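Local coordinates for protein uricase (Arthrobacter globiformis, PDB 2YZC) that catalyses the oxidation of uric acid by molecular oxygen to 5-hydroxyisourate, which is processed further to (S)-allantoin, and is seen here holding allantoate, at residues 47-52 with 136-141; 63-68 with 98-103; 116-119 with 123-126; 180-185 with 212-217; 220-225 with 245-250. One frame throughout, in Å; residues are numbered along the deposited sequence.

Interaction 1. Residues 47-52 with 136-141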
# COMPACT_ATOMS: atom_id res chain seq x y z
N GLN A 47 -22.77 3.04 -9.14
CA GLN A 47 -23.64 2.15 -8.37
C GLN A 47 -25.09 2.62 -8.45
O GLN A 47 -25.39 3.80 -8.31
CB GLN A 47 -23.18 2.07 -6.91
CG GLN A 47 -21.94 1.21 -6.73
CD GLN A 47 -21.51 1.09 -5.29
OE1 GLN A 47 -21.52 0.00 -4.71
NE2 GLN A 47 -21.15 2.22 -4.69
N LEU A 48 -25.98 1.66 -8.67
CA LEU A 48 -27.39 1.95 -8.81
C LEU A 48 -28.20 1.64 -7.57
O LEU A 48 -27.84 0.78 -6.78
CB LEU A 48 -27.96 1.16 -9.99
CG LEU A 48 -27.16 1.24 -11.30
CD1 LEU A 48 -27.88 0.44 -12.38
CD2 LEU A 48 -27.00 2.70 -11.71
N ARG A 49 -29.31 2.36 -7.43
CA ARG A 49 -30.23 2.18 -6.33
C ARG A 49 -31.63 2.10 -6.92
O ARG A 49 -31.93 2.76 -7.92
CB ARG A 49 -30.14 3.35 -5.36
CG ARG A 49 -28.82 3.43 -4.62
CD ARG A 49 -28.68 4.76 -3.92
NE ARG A 49 -27.39 4.88 -3.23
CZ ARG A 49 -26.94 6.00 -2.68
NH1 ARG A 49 -27.67 7.10 -2.73
NH2 ARG A 49 -25.77 6.00 -2.06
N GLY A 50 -32.48 1.28 -6.31
CA GLY A 50 -33.83 1.13 -6.80
C GLY A 50 -34.46 -0.13 -6.25
O GLY A 50 -34.16 -0.54 -5.13
N ASP A 51 -35.34 -0.74 -7.04
CA ASP A 51 -36.00 -1.96 -6.61
C ASP A 51 -35.21 -3.20 -7.01
O ASP A 51 -35.33 -3.70 -8.13
CB ASP A 51 -37.41 -2.04 -7.19
CG ASP A 51 -38.06 -3.38 -6.96
OD1 ASP A 51 -37.75 -4.02 -5.93
OD2 ASP A 51 -38.87 -3.80 -7.81
N PHE A 52 -34.39 -3.69 -6.08
CA PHE A 52 -33.56 -4.86 -6.31
C PHE A 52 -33.89 -5.96 -5.30
O PHE A 52 -33.05 -6.80 -4.99
CB PHE A 52 -32.09 -4.47 -6.22
CG PHE A 52 -31.67 -3.46 -7.26
CD1 PHE A 52 -31.19 -2.21 -6.88
CD2 PHE A 52 -31.80 -3.75 -8.61
CE1 PHE A 52 -30.86 -1.26 -7.84
CE2 PHE A 52 -31.46 -2.81 -9.58
CZ PHE A 52 -30.99 -1.56 -9.19
N VAL A 136 -18.36 13.28 -6.23
CA VAL A 136 -19.36 12.27 -5.94
C VAL A 136 -20.70 12.87 -6.27
O VAL A 136 -21.01 13.99 -5.86
CB VAL A 136 -19.37 11.87 -4.44
CG1 VAL A 136 -20.54 10.94 -4.17
CG2 VAL A 136 -18.06 11.19 -4.07
N LEU A 137 -21.49 12.13 -7.04
CA LEU A 137 -22.83 12.57 -7.40
C LEU A 137 -23.81 11.54 -6.88
O LEU A 137 -23.59 10.34 -7.02
CB LEU A 137 -22.99 12.65 -8.93
CG LEU A 137 -24.45 12.66 -9.42
CD1 LEU A 137 -25.12 13.99 -9.08
CD2 LEU A 137 -24.50 12.43 -10.93
N GLU A 138 -24.87 12.00 -6.23
CA GLU A 138 -25.91 11.09 -5.78
C GLU A 138 -27.22 11.62 -6.32
O GLU A 138 -27.51 12.81 -6.22
CB GLU A 138 -25.97 11.00 -4.25
CG GLU A 138 -25.02 9.95 -3.66
CD GLU A 138 -25.47 9.42 -2.31
OE1 GLU A 138 -24.73 8.59 -1.72
OE2 GLU A 138 -26.56 9.81 -1.83
N ILE A 139 -27.99 10.74 -6.93
CA ILE A 139 -29.29 11.11 -7.47
C ILE A 139 -30.36 10.41 -6.66
O ILE A 139 -30.27 9.21 -6.38
CB ILE A 139 -29.45 10.69 -8.96
CG1 ILE A 139 -28.51 11.52 -9.84
CG2 ILE A 139 -30.90 10.91 -9.41
CD1 ILE A 139 -28.55 11.12 -11.32
N SER A 140 -31.38 11.17 -6.27
CA SER A 140 -32.50 10.65 -5.51
C SER A 140 -33.70 11.31 -6.16
O SER A 140 -33.99 12.48 -5.88
CB SER A 140 -32.38 11.05 -4.04
OG SER A 140 -33.45 10.51 -3.29
N GLY A 141 -34.38 10.58 -7.03
CA GLY A 141 -35.53 11.15 -7.71
C GLY A 141 -35.01 12.22 -8.66
O GLY A 141 -34.14 11.94 -9.49
O HOH W 1 -30.35 7.76 -4.03
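R49 and E138 join strands 38-50 and 131-140 of the antiparallel sheet of the uricase T-fold by a two-pronged salt bridge. Both strands pair with strand 103-117, which runs between them, so the two side chains must reach across it. R49 does so with CG anti to the carbonyl carbon (chi1 -68°) and a chain extended from CG to NE, which carries the guanidinium away from the backbone. E138 is likewise stretched beyond CG, and the two chains meet at about a right angle. The grip is end-on, with NH2 of R49 2.8 Å from OE1 of E138 and NH1 of R49 3.1 Å from OE2 of E138. The planes stand 90° apart, so both oxygens are met from above the carboxylate plane, although OE2 lies close to the guanidinium plane. R107 of the intervening strand makes a second salt bridge to OE1 of E138, and Q19 accepts from NE of R49. The buried carboxylate thus has two arginines, which would be expected to keep it ionised. A water accepts from NH1 of R49 at 3.1 Å and donates to the backbone O of I139 at 2.8 Å.

Interaction 2. Residues 63-68 with 98-103. With 1AL (allantoate ion), chain L.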
# COMPACT_ATOMS: atom_id res chain seq x y z
N HIS A 63 -33.99 -7.14 -13.01
CA HIS A 63 -33.74 -5.73 -12.76
C HIS A 63 -32.26 -5.37 -12.67
O HIS A 63 -31.91 -4.19 -12.59
CB HIS A 63 -34.40 -5.29 -11.44
CG HIS A 63 -35.90 -5.27 -11.48
ND1 HIS A 63 -36.62 -5.64 -12.60
CD2 HIS A 63 -36.80 -4.90 -10.55
CE1 HIS A 63 -37.91 -5.51 -12.34
NE2 HIS A 63 -38.05 -5.06 -11.11
N VAL A 64 -31.39 -6.37 -12.69
CA VAL A 64 -29.97 -6.12 -12.53
C VAL A 64 -29.17 -5.75 -13.77
O VAL A 64 -28.68 -6.62 -14.50
CB VAL A 64 -29.28 -7.33 -11.85
CG1 VAL A 64 -27.81 -7.00 -11.57
CG2 VAL A 64 -29.99 -7.66 -10.55
N VAL A 65 -29.05 -4.45 -14.01
CA VAL A 65 -28.25 -3.95 -15.13
C VAL A 65 -26.83 -4.39 -14.75
O VAL A 65 -26.27 -3.91 -13.77
CB VAL A 65 -28.31 -2.42 -15.21
CG1 VAL A 65 -27.35 -1.91 -16.27
CG2 VAL A 65 -29.75 -1.97 -15.53
N ALA A 66 -26.28 -5.32 -15.53
CA ALA A 66 -24.95 -5.86 -15.26
C ALA A 66 -23.90 -4.80 -14.93
O ALA A 66 -23.88 -3.73 -15.52
CB ALA A 66 -24.49 -6.70 -16.44
N THR A 67 -23.02 -5.11 -13.97
CA THR A 67 -21.98 -4.15 -13.64
C THR A 67 -21.11 -4.02 -14.89
O THR A 67 -20.57 -2.96 -15.16
CB THR A 67 -21.13 -4.62 -12.41
OG1 THR A 67 -20.37 -5.78 -12.75
CG2 THR A 67 -22.05 -4.95 -11.22
N ASP A 68 -20.99 -5.10 -15.66
CA ASP A 68 -20.20 -5.06 -16.89
C ASP A 68 -20.79 -4.02 -17.85
O ASP A 68 -20.06 -3.32 -18.55
CB ASP A 68 -20.17 -6.43 -17.58
CG ASP A 68 -19.25 -6.45 -18.80
OD1 ASP A 68 -18.02 -6.56 -18.61
OD2 ASP A 68 -19.75 -6.36 -19.94
N GLU A 98 -32.86 7.60 -15.65
CA GLU A 98 -33.90 7.82 -16.65
C GLU A 98 -34.09 6.63 -17.58
O GLU A 98 -35.17 6.44 -18.14
CB GLU A 98 -33.55 9.06 -17.48
CG GLU A 98 -33.62 10.37 -16.71
CD GLU A 98 -32.97 11.52 -17.46
OE1 GLU A 98 -33.24 11.69 -18.67
OE2 GLU A 98 -32.18 12.27 -16.83
N GLY A 99 -33.06 5.81 -17.74
CA GLY A 99 -33.15 4.67 -18.63
C GLY A 99 -33.84 3.43 -18.12
O GLY A 99 -34.26 2.58 -18.90
N PHE A 100 -33.96 3.30 -16.80
CA PHE A 100 -34.60 2.13 -16.21
C PHE A 100 -35.61 2.56 -15.15
O PHE A 100 -35.26 3.24 -14.19
CB PHE A 100 -33.52 1.23 -15.60
CG PHE A 100 -32.46 0.82 -16.59
CD1 PHE A 100 -32.67 -0.27 -17.43
CD2 PHE A 100 -31.28 1.54 -16.72
CE1 PHE A 100 -31.72 -0.64 -18.39
CE2 PHE A 100 -30.32 1.19 -17.67
CZ PHE A 100 -30.54 0.10 -18.51
N ASP A 101 -36.86 2.15 -15.32
CA ASP A 101 -37.91 2.53 -14.39
C ASP A 101 -37.68 2.10 -12.95
O ASP A 101 -38.07 2.80 -12.02
CB ASP A 101 -39.27 1.99 -14.87
CG ASP A 101 -39.70 2.61 -16.18
OD1 ASP A 101 -39.62 3.85 -16.31
OD2 ASP A 101 -40.14 1.86 -17.08
N TRP A 102 -37.06 0.94 -12.75
CA TRP A 102 -36.81 0.45 -11.39
C TRP A 102 -35.58 1.08 -10.74
O TRP A 102 -35.35 0.92 -9.54
CB TRP A 102 -36.69 -1.08 -11.40
CG TRP A 102 -35.60 -1.60 -12.27
CD1 TRP A 102 -34.28 -1.74 -11.94
CD2 TRP A 102 -35.73 -2.03 -13.63
NE1 TRP A 102 -33.58 -2.23 -13.01
CE2 TRP A 102 -34.44 -2.42 -14.06
CE3 TRP A 102 -36.80 -2.12 -14.52
CZ2 TRP A 102 -34.20 -2.90 -15.35
CZ3 TRP A 102 -36.56 -2.60 -15.81
CH2 TRP A 102 -35.27 -2.98 -16.21
N VAL A 103 -34.77 1.79 -11.53
CA VAL A 103 -33.59 2.48 -11.01
C VAL A 103 -34.04 3.88 -10.64
O VAL A 103 -34.32 4.71 -11.51
CB VAL A 103 -32.47 2.55 -12.07
CG1 VAL A 103 -31.33 3.43 -11.57
CG2 VAL A 103 -31.95 1.15 -12.36
C1 1AL L . -23.31 -10.08 -10.02
O2 1AL L . -23.78 -11.09 -9.45
N3 1AL L . -23.93 -8.87 -9.97
N4 1AL L . -22.12 -10.32 -10.69
C5 1AL L . -20.48 -8.24 -10.69
O6 1AL L . -20.89 -7.71 -9.64
O7 1AL L . -19.50 -7.87 -11.36
C8 1AL L . -21.44 -9.24 -11.39
C9 1AL L . -22.05 -8.25 -13.56
O10 1AL L . -21.47 -7.89 -14.60
N11 1AL L . -23.17 -7.62 -13.07
N12 1AL L . -21.63 -9.32 -12.83
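The indole of W102 has the imidazole of H63 over one face and CB of F100, from its own segment, toward the rim of the other. H63 and the five-membered ring of W102 form an offset stack, with centroids 4.2 Å apart and planes 9° from parallel. W102 belongs to the type I beta turn F100-V103 that follows helix 85-99, and the stack ties this turn to the loop leading into helix 67-78. CG of W102 lies between its backbone N and carbonyl carbon (chi1 59°), which lays the indole against H63; CB of H63 also sits over the five-membered ring in a CH-pi contact. NE1 of W102 gives a weak, bent hydrogen bond (121°) to the backbone O of H63. The second flat group, the F100 ring, carries CG2 of V65 over its centre, 3.6 Å from the centroid. Beyond V65 the loop reaches the active site at a subunit interface, where R180, L222 and H251 of a neighbouring subunit also bind allantoate. T67, probably in the charge relay with K22, its hydrogen-bonded partner, donates from OG1 to O7 of allantoate at 2.7 Å, and the backbone N of D68 reaches O10 of allantoate at 3.0 Å.

Interaction 3. Residues 116-119 with 123-126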
# COMPACT_ATOMS: atom_id res chain seq x y z
N ASP A 116 0.96 17.07 -16.16
CA ASP A 116 1.60 18.30 -16.63
C ASP A 116 2.34 17.95 -17.91
O ASP A 116 2.80 16.82 -18.07
CB ASP A 116 2.62 18.81 -15.60
CG ASP A 116 1.98 19.16 -14.27
OD1 ASP A 116 0.93 19.84 -14.28
OD2 ASP A 116 2.53 18.76 -13.23
N ARG A 117 2.45 18.90 -18.83
CA ARG A 117 3.18 18.65 -20.07
C ARG A 117 4.66 18.64 -19.75
O ARG A 117 5.11 19.30 -18.81
CB ARG A 117 2.91 19.75 -21.09
CG ARG A 117 1.49 19.80 -21.63
CD ARG A 117 1.32 20.93 -22.65
NE ARG A 117 -0.08 21.06 -23.03
CZ ARG A 117 -0.71 20.24 -23.86
NH1 ARG A 117 -0.06 19.22 -24.42
NH2 ARG A 117 -2.00 20.42 -24.12
N ILE A 118 5.43 17.86 -20.51
CA ILE A 118 6.87 17.81 -20.32
C ILE A 118 7.43 18.91 -21.22
O ILE A 118 7.32 18.83 -22.44
CB ILE A 118 7.45 16.44 -20.76
CG1 ILE A 118 6.91 15.33 -19.85
CG2 ILE A 118 8.98 16.50 -20.73
CD1 ILE A 118 7.36 13.92 -20.25
N ASN A 119 8.01 19.95 -20.62
CA ASN A 119 8.57 21.07 -21.38
C ASN A 119 7.58 21.59 -22.42
O ASN A 119 7.97 21.85 -23.56
CB ASN A 119 9.86 20.65 -22.08
CG ASN A 119 10.90 20.12 -21.12
OD1 ASN A 119 11.22 20.76 -20.12
ND2 ASN A 119 11.45 18.95 -21.44
N HIS A 123 2.35 16.33 -26.85
CA HIS A 123 1.76 15.05 -26.47
C HIS A 123 2.60 14.17 -25.54
O HIS A 123 2.54 12.94 -25.64
CB HIS A 123 1.37 14.25 -27.73
CG HIS A 123 2.52 13.97 -28.65
ND1 HIS A 123 2.76 14.71 -29.79
CD2 HIS A 123 3.49 13.02 -28.61
CE1 HIS A 123 3.82 14.23 -30.41
NE2 HIS A 123 4.28 13.20 -29.72
N ALA A 124 3.37 14.78 -24.66
CA ALA A 124 4.19 14.05 -23.69
C ALA A 124 3.92 14.71 -22.34
O ALA A 124 4.08 15.92 -22.20
CB ALA A 124 5.66 14.16 -24.05
N PHE A 125 3.51 13.91 -21.36
CA PHE A 125 3.17 14.44 -20.05
C PHE A 125 3.77 13.67 -18.88
O PHE A 125 4.24 12.55 -19.03
CB PHE A 125 1.65 14.44 -19.87
CG PHE A 125 0.88 14.85 -21.10
CD1 PHE A 125 0.73 13.96 -22.17
CD2 PHE A 125 0.29 16.10 -21.18
CE1 PHE A 125 -0.00 14.31 -23.30
CE2 PHE A 125 -0.45 16.47 -22.31
CZ PHE A 125 -0.60 15.57 -23.36
N SER A 126 3.74 14.29 -17.70
CA SER A 126 4.23 13.65 -16.48
C SER A 126 3.14 13.82 -15.43
O SER A 126 2.45 14.84 -15.40
CB SER A 126 5.55 14.27 -16.00
OG SER A 126 5.38 15.60 -15.55
O HOH W 2 6.40 17.86 -16.54
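R117 and F125 both set CG anti to the carbonyl carbon (chi1 -68° and -40°), and from there the two side chains run alongside each other in the same direction. They are directly opposed, as a non-hydrogen-bonded pair, in the antiparallel beta hairpin of strands 103-117 and 124-129. The R117 chain is extended from CG to NE; its CG lies 3.9 Å from CE2 of F125, and NH1 of R117 comes within 3.5 Å of the same CE2. The guanidinium plane is turned 42° from the ring plane. E38 forms a salt bridge with NH2 of R117, and H121 accepts from NH1. D116 and S126 form the hydrogen-bonded pair, N of D116 reaching O of S126 at 2.8 Å and N of S126 reaching O of D116 at 2.7 Å. A third backbone bond, from N of I118 to O of A124 at 2.9 Å, carries the pairing toward the turn. I118 lays CD1 over the 124-126 backbone, 3.6 Å from O of F125. Residues 124-126 also pair with a strand of a third subunit, antiparallel. One water bridges the hairpin, donating to O of R117 and lying 2.7 Å from OG of S126.

Interaction 4. Residues 180-185 with 212-217. With 1AL (allantoate ion), chain I.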
# COMPACT_ATOMS: atom_id res chain seq x y z
N ARG A 180 6.05 24.87 17.23
CA ARG A 180 6.09 23.48 16.82
C ARG A 180 5.78 23.41 15.33
O ARG A 180 5.33 24.38 14.74
CB ARG A 180 5.05 22.65 17.58
CG ARG A 180 3.59 22.98 17.23
CD ARG A 180 2.58 22.05 17.90
NE ARG A 180 1.21 22.34 17.47
CZ ARG A 180 0.15 21.60 17.77
NH1 ARG A 180 0.27 20.52 18.53
NH2 ARG A 180 -1.05 21.94 17.30
N ILE A 181 6.05 22.25 14.73
CA ILE A 181 5.74 22.05 13.33
C ILE A 181 4.28 21.61 13.28
O ILE A 181 3.79 20.98 14.22
CB ILE A 181 6.62 20.91 12.71
CG1 ILE A 181 8.02 21.44 12.40
CG2 ILE A 181 5.96 20.36 11.44
CD1 ILE A 181 8.94 20.39 11.80
N LEU A 182 3.58 21.98 12.22
CA LEU A 182 2.19 21.57 12.04
C LEU A 182 2.16 21.00 10.63
O LEU A 182 2.27 21.74 9.66
CB LEU A 182 1.24 22.77 12.15
CG LEU A 182 -0.24 22.44 11.90
CD1 LEU A 182 -0.72 21.44 12.94
CD2 LEU A 182 -1.08 23.71 11.97
N ALA A 183 2.04 19.68 10.54
CA ALA A 183 2.00 18.99 9.25
C ALA A 183 0.73 18.15 9.17
O ALA A 183 0.34 17.51 10.15
CB ALA A 183 3.22 18.09 9.11
N THR A 184 0.09 18.15 8.01
CA THR A 184 -1.13 17.38 7.85
C THR A 184 -1.35 17.00 6.40
O THR A 184 -0.62 17.45 5.51
CB THR A 184 -2.36 18.20 8.37
OG1 THR A 184 -3.53 17.38 8.36
CG2 THR A 184 -2.61 19.41 7.49
N ASP A 185 -2.33 16.14 6.16
CA ASP A 185 -2.70 15.72 4.81
C ASP A 185 -4.07 16.35 4.63
O ASP A 185 -5.01 16.01 5.36
CB ASP A 185 -2.85 14.20 4.69
CG ASP A 185 -1.54 13.47 4.84
OD1 ASP A 185 -0.52 13.96 4.31
OD2 ASP A 185 -1.54 12.39 5.48
N LYS A 212 -4.13 28.77 1.56
CA LYS A 212 -3.91 30.10 2.11
C LYS A 212 -4.23 30.19 3.59
O LYS A 212 -3.44 30.74 4.37
CB LYS A 212 -4.75 31.13 1.34
CG LYS A 212 -4.64 32.55 1.88
CD LYS A 212 -5.55 33.50 1.12
CE LYS A 212 -5.52 34.91 1.70
NZ LYS A 212 -4.16 35.51 1.62
N ALA A 213 -5.38 29.65 3.99
CA ALA A 213 -5.78 29.68 5.39
C ALA A 213 -4.83 28.83 6.23
O ALA A 213 -4.47 29.21 7.34
CB ALA A 213 -7.21 29.17 5.54
N PHE A 214 -4.43 27.68 5.70
CA PHE A 214 -3.52 26.83 6.43
C PHE A 214 -2.19 27.55 6.68
O PHE A 214 -1.67 27.56 7.79
CB PHE A 214 -3.24 25.53 5.66
CG PHE A 214 -2.16 24.69 6.28
CD1 PHE A 214 -2.42 23.91 7.40
CD2 PHE A 214 -0.86 24.75 5.79
CE1 PHE A 214 -1.39 23.19 8.03
CE2 PHE A 214 0.18 24.04 6.41
CZ PHE A 214 -0.09 23.26 7.53
N ALA A 215 -1.65 28.17 5.63
CA ALA A 215 -0.37 28.86 5.72
C ALA A 215 -0.33 30.17 6.49
O ALA A 215 0.63 30.43 7.22
CB ALA A 215 0.19 29.07 4.32
N GLU A 216 -1.36 31.00 6.33
CA GLU A 216 -1.37 32.31 6.97
C GLU A 216 -2.00 32.41 8.36
O GLU A 216 -1.83 33.42 9.04
CB GLU A 216 -2.01 33.32 6.03
CG GLU A 216 -1.43 33.27 4.62
CD GLU A 216 -1.92 34.39 3.72
OE1 GLU A 216 -3.00 34.96 4.01
OE2 GLU A 216 -1.24 34.70 2.72
N THR A 217 -2.72 31.38 8.78
CA THR A 217 -3.33 31.39 10.10
C THR A 217 -2.28 31.03 11.15
O THR A 217 -1.65 29.98 11.05
CB THR A 217 -4.46 30.35 10.22
OG1 THR A 217 -5.48 30.63 9.25
CG2 THR A 217 -5.07 30.38 11.62
C1 1AL I . -4.10 19.97 18.56
O2 1AL I . -4.26 20.99 17.88
N3 1AL I . -5.13 19.34 19.20
N4 1AL I . -2.78 19.51 18.60
C5 1AL I . -3.07 16.98 17.78
O6 1AL I . -3.83 17.37 16.87
O7 1AL I . -2.58 15.85 17.88
C8 1AL I . -2.50 18.08 18.73
C9 1AL I . -2.34 16.92 20.88
O10 1AL I . -1.67 16.01 21.42
N11 1AL I . -3.67 17.12 21.17
N12 1AL I . -1.81 17.77 19.98
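F214 pushes the end of its ring against L182 and T184, overlapping both with the single atom CE1. That carbon of F214 lies 4.0 Å from CD2 of L182 and equally 4.0 Å from CG2 of T184, while the neighbouring CZ of F214 meets the backbone O of L182 at 3.5 Å. The carbonyl oxygen lies in the ring plane, at its edge, and L182 and T184 slide past the phenyl in the opposite direction. With CG anti to the backbone N (chi1 172°), F214 projects from helix 199-216 onto strand 182-192. This is helix-on-sheet packing of the tunnelling fold (T-fold), with helix 199-216 on one side of the antiparallel sheet. T225 of helix 222-236 also touches F214, and I118 of a third subunit packs on it. T184 divides its two branches: the methyl meets the ring, whereas OG1 turns to the backbone O of P248. The helix finishes just after F214, where O of A213 accepts from both N and OG1 of T217. R180 brings its guanidinium edge to allantoate, NH1 of R180 lying 3.2 Å from N4 of the ligand and NH2 making a weak hydrogen bond to O2.

Interaction 5. Residues 220-225 with 245-250. With 1AL (allantoate ion), chain I.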
# COMPACT_ATOMS: atom_id res chain seq x y z
N LEU A 220 -3.15 28.12 16.88
CA LEU A 220 -3.11 27.92 18.33
C LEU A 220 -3.67 26.52 18.57
O LEU A 220 -3.65 26.02 19.69
CB LEU A 220 -3.98 28.96 19.05
CG LEU A 220 -3.55 30.42 18.91
CD1 LEU A 220 -4.50 31.31 19.71
CD2 LEU A 220 -2.12 30.58 19.40
N ALA A 221 -4.17 25.90 17.51
CA ALA A 221 -4.73 24.56 17.56
C ALA A 221 -5.06 24.12 16.13
O ALA A 221 -5.40 24.94 15.29
CB ALA A 221 -5.99 24.55 18.41
N LEU A 222 -4.96 22.82 15.86
CA LEU A 222 -5.28 22.32 14.53
C LEU A 222 -6.76 22.60 14.26
O LEU A 222 -7.15 22.86 13.13
CB LEU A 222 -5.03 20.81 14.44
CG LEU A 222 -4.42 20.29 13.13
CD1 LEU A 222 -4.69 18.80 13.03
CD2 LEU A 222 -5.00 21.02 11.93
N GLN A 223 -7.57 22.55 15.32
CA GLN A 223 -9.01 22.81 15.20
C GLN A 223 -9.27 24.23 14.68
O GLN A 223 -10.19 24.45 13.89
CB GLN A 223 -9.72 22.63 16.55
CG GLN A 223 -9.83 21.17 17.04
CD GLN A 223 -8.63 20.72 17.86
OE1 GLN A 223 -7.51 21.16 17.64
NE2 GLN A 223 -8.86 19.80 18.80
N GLN A 224 -8.46 25.18 15.12
CA GLN A 224 -8.61 26.58 14.71
C GLN A 224 -8.20 26.75 13.25
O GLN A 224 -8.87 27.44 12.48
CB GLN A 224 -7.75 27.49 15.59
CG GLN A 224 -7.90 28.98 15.29
CD GLN A 224 -6.77 29.81 15.89
OE1 GLN A 224 -6.88 31.03 16.02
NE2 GLN A 224 -5.68 29.15 16.25
N THR A 225 -7.09 26.12 12.89
CA THR A 225 -6.60 26.19 11.52
C THR A 225 -7.65 25.60 10.59
O THR A 225 -7.90 26.13 9.51
CB THR A 225 -5.27 25.40 11.38
OG1 THR A 225 -4.24 26.08 12.10
CG2 THR A 225 -4.87 25.26 9.90
N MET A 245 -13.79 18.44 6.71
CA MET A 245 -12.37 18.17 6.63
C MET A 245 -11.95 17.13 7.65
O MET A 245 -12.53 17.03 8.74
CB MET A 245 -11.57 19.46 6.85
CG MET A 245 -11.73 20.46 5.73
SD MET A 245 -11.05 22.07 6.16
CE MET A 245 -12.50 22.84 6.81
N SER A 246 -10.95 16.35 7.27
CA SER A 246 -10.39 15.31 8.11
C SER A 246 -8.89 15.57 8.02
O SER A 246 -8.27 15.32 6.99
CB SER A 246 -10.73 13.93 7.55
OG SER A 246 -10.24 12.91 8.40
N LEU A 247 -8.33 16.11 9.10
CA LEU A 247 -6.92 16.46 9.12
C LEU A 247 -6.09 15.74 10.17
O LEU A 247 -6.32 15.91 11.36
CB LEU A 247 -6.76 17.96 9.33
CG LEU A 247 -7.53 18.90 8.40
CD1 LEU A 247 -7.25 20.34 8.79
CD2 LEU A 247 -7.11 18.65 6.96
N PRO A 248 -5.13 14.92 9.74
CA PRO A 248 -4.31 14.23 10.73
C PRO A 248 -3.23 15.20 11.21
O PRO A 248 -2.82 16.09 10.46
CB PRO A 248 -3.71 13.07 9.95
CG PRO A 248 -3.57 13.64 8.57
CD PRO A 248 -4.89 14.37 8.39
N ASN A 249 -2.81 15.07 12.46
CA ASN A 249 -1.74 15.90 12.94
C ASN A 249 -0.55 14.95 12.89
O ASN A 249 -0.34 14.15 13.81
CB ASN A 249 -1.96 16.37 14.38
CG ASN A 249 -1.09 17.57 14.73
OD1 ASN A 249 -0.01 17.73 14.18
ND2 ASN A 249 -1.56 18.40 15.65
N LYS A 250 0.20 15.01 11.79
CA LYS A 250 1.34 14.13 11.58
C LYS A 250 2.52 14.67 12.36
O LYS A 250 3.19 15.62 11.95
CB LYS A 250 1.65 14.04 10.09
CG LYS A 250 0.40 13.68 9.28
CD LYS A 250 0.72 13.10 7.92
CE LYS A 250 1.36 14.10 7.01
NZ LYS A 250 1.62 13.47 5.69
C1 1AL I . -4.10 19.97 18.56
O2 1AL I . -4.26 20.99 17.88
N3 1AL I . -5.13 19.34 19.20
N4 1AL I . -2.78 19.51 18.60
C5 1AL I . -3.07 16.98 17.78
O6 1AL I . -3.83 17.37 16.87
O7 1AL I . -2.58 15.85 17.88
C8 1AL I . -2.50 18.08 18.73
C9 1AL I . -2.34 16.92 20.88
O10 1AL I . -1.67 16.01 21.42
N11 1AL I . -3.67 17.12 21.17
N12 1AL I . -1.81 17.77 19.98
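L222 drives its branched end into strand 240-254, and this makes the tightly packed part of the contact. CD1 of L222 lies 3.7 Å from the backbone O of L247 and 3.9 Å from CB of N249, so one methyl spans two residues of the strand that project to the same side. The other methyl, CD2 of L222, meets CD1 of L247 at 3.9 Å. L182 and I279, from the strands on either side of 240-254, also touch L222, so the first turn of helix 222-236 is seated on the sheet, the helix-on-sheet packing of the T-fold.

The packing is looser at the partly exposed P248, whose ring points away from the helix and whose backbone O lies 4.2 Å from CD1 of L222. On the ligand side, allantoate is held by both helix and strand. The backbone N of L222, at the start of the helix, gives a nearly straight hydrogen bond (176°) to O2 of allantoate at 2.8 Å. N249 has CG anti to its backbone N (chi1 -162°), which places ND2 2.8 Å from O6 of the carboxylate. Q223 bends at chi2 (88°) to bring up OE1, where it accepts a weak hydrogen bond from N3 of allantoate at 3.4 Å. T67 and D68 of the neighbouring subunit bind the ligand too.

Apolar contacts thus set the spacing between helix and strand, while two well-formed N-H donors, one from each, present themselves to ligand oxygens. The helix N terminus would probably add to the attraction for O2. Q223 and N249 are also assigned to urate binding, consistent with ligand and substrate sharing the site.

How the interactions relate
From the N terminus, 47-52 opens the longest loop, closed by interaction 1 at 136-141. Nested inside it come interaction 2, closing a largely helical excursion, and then the short hairpin of interaction 3; these two follow in series. Interaction 2 touches interaction 1 where N of D51 probably bonds O of W102. Interactions 4 and 5 follow in series in the later part of the chain and do not cross; they adjoin through T184 and P248 and through the D185-K250 salt bridge. Interactions 1, 3, 4 and 5 all reach one curved sheet. Interaction 2 contributes to one allantoate site and interactions 4 and 5 to another, each completed by a neighbouring subunit.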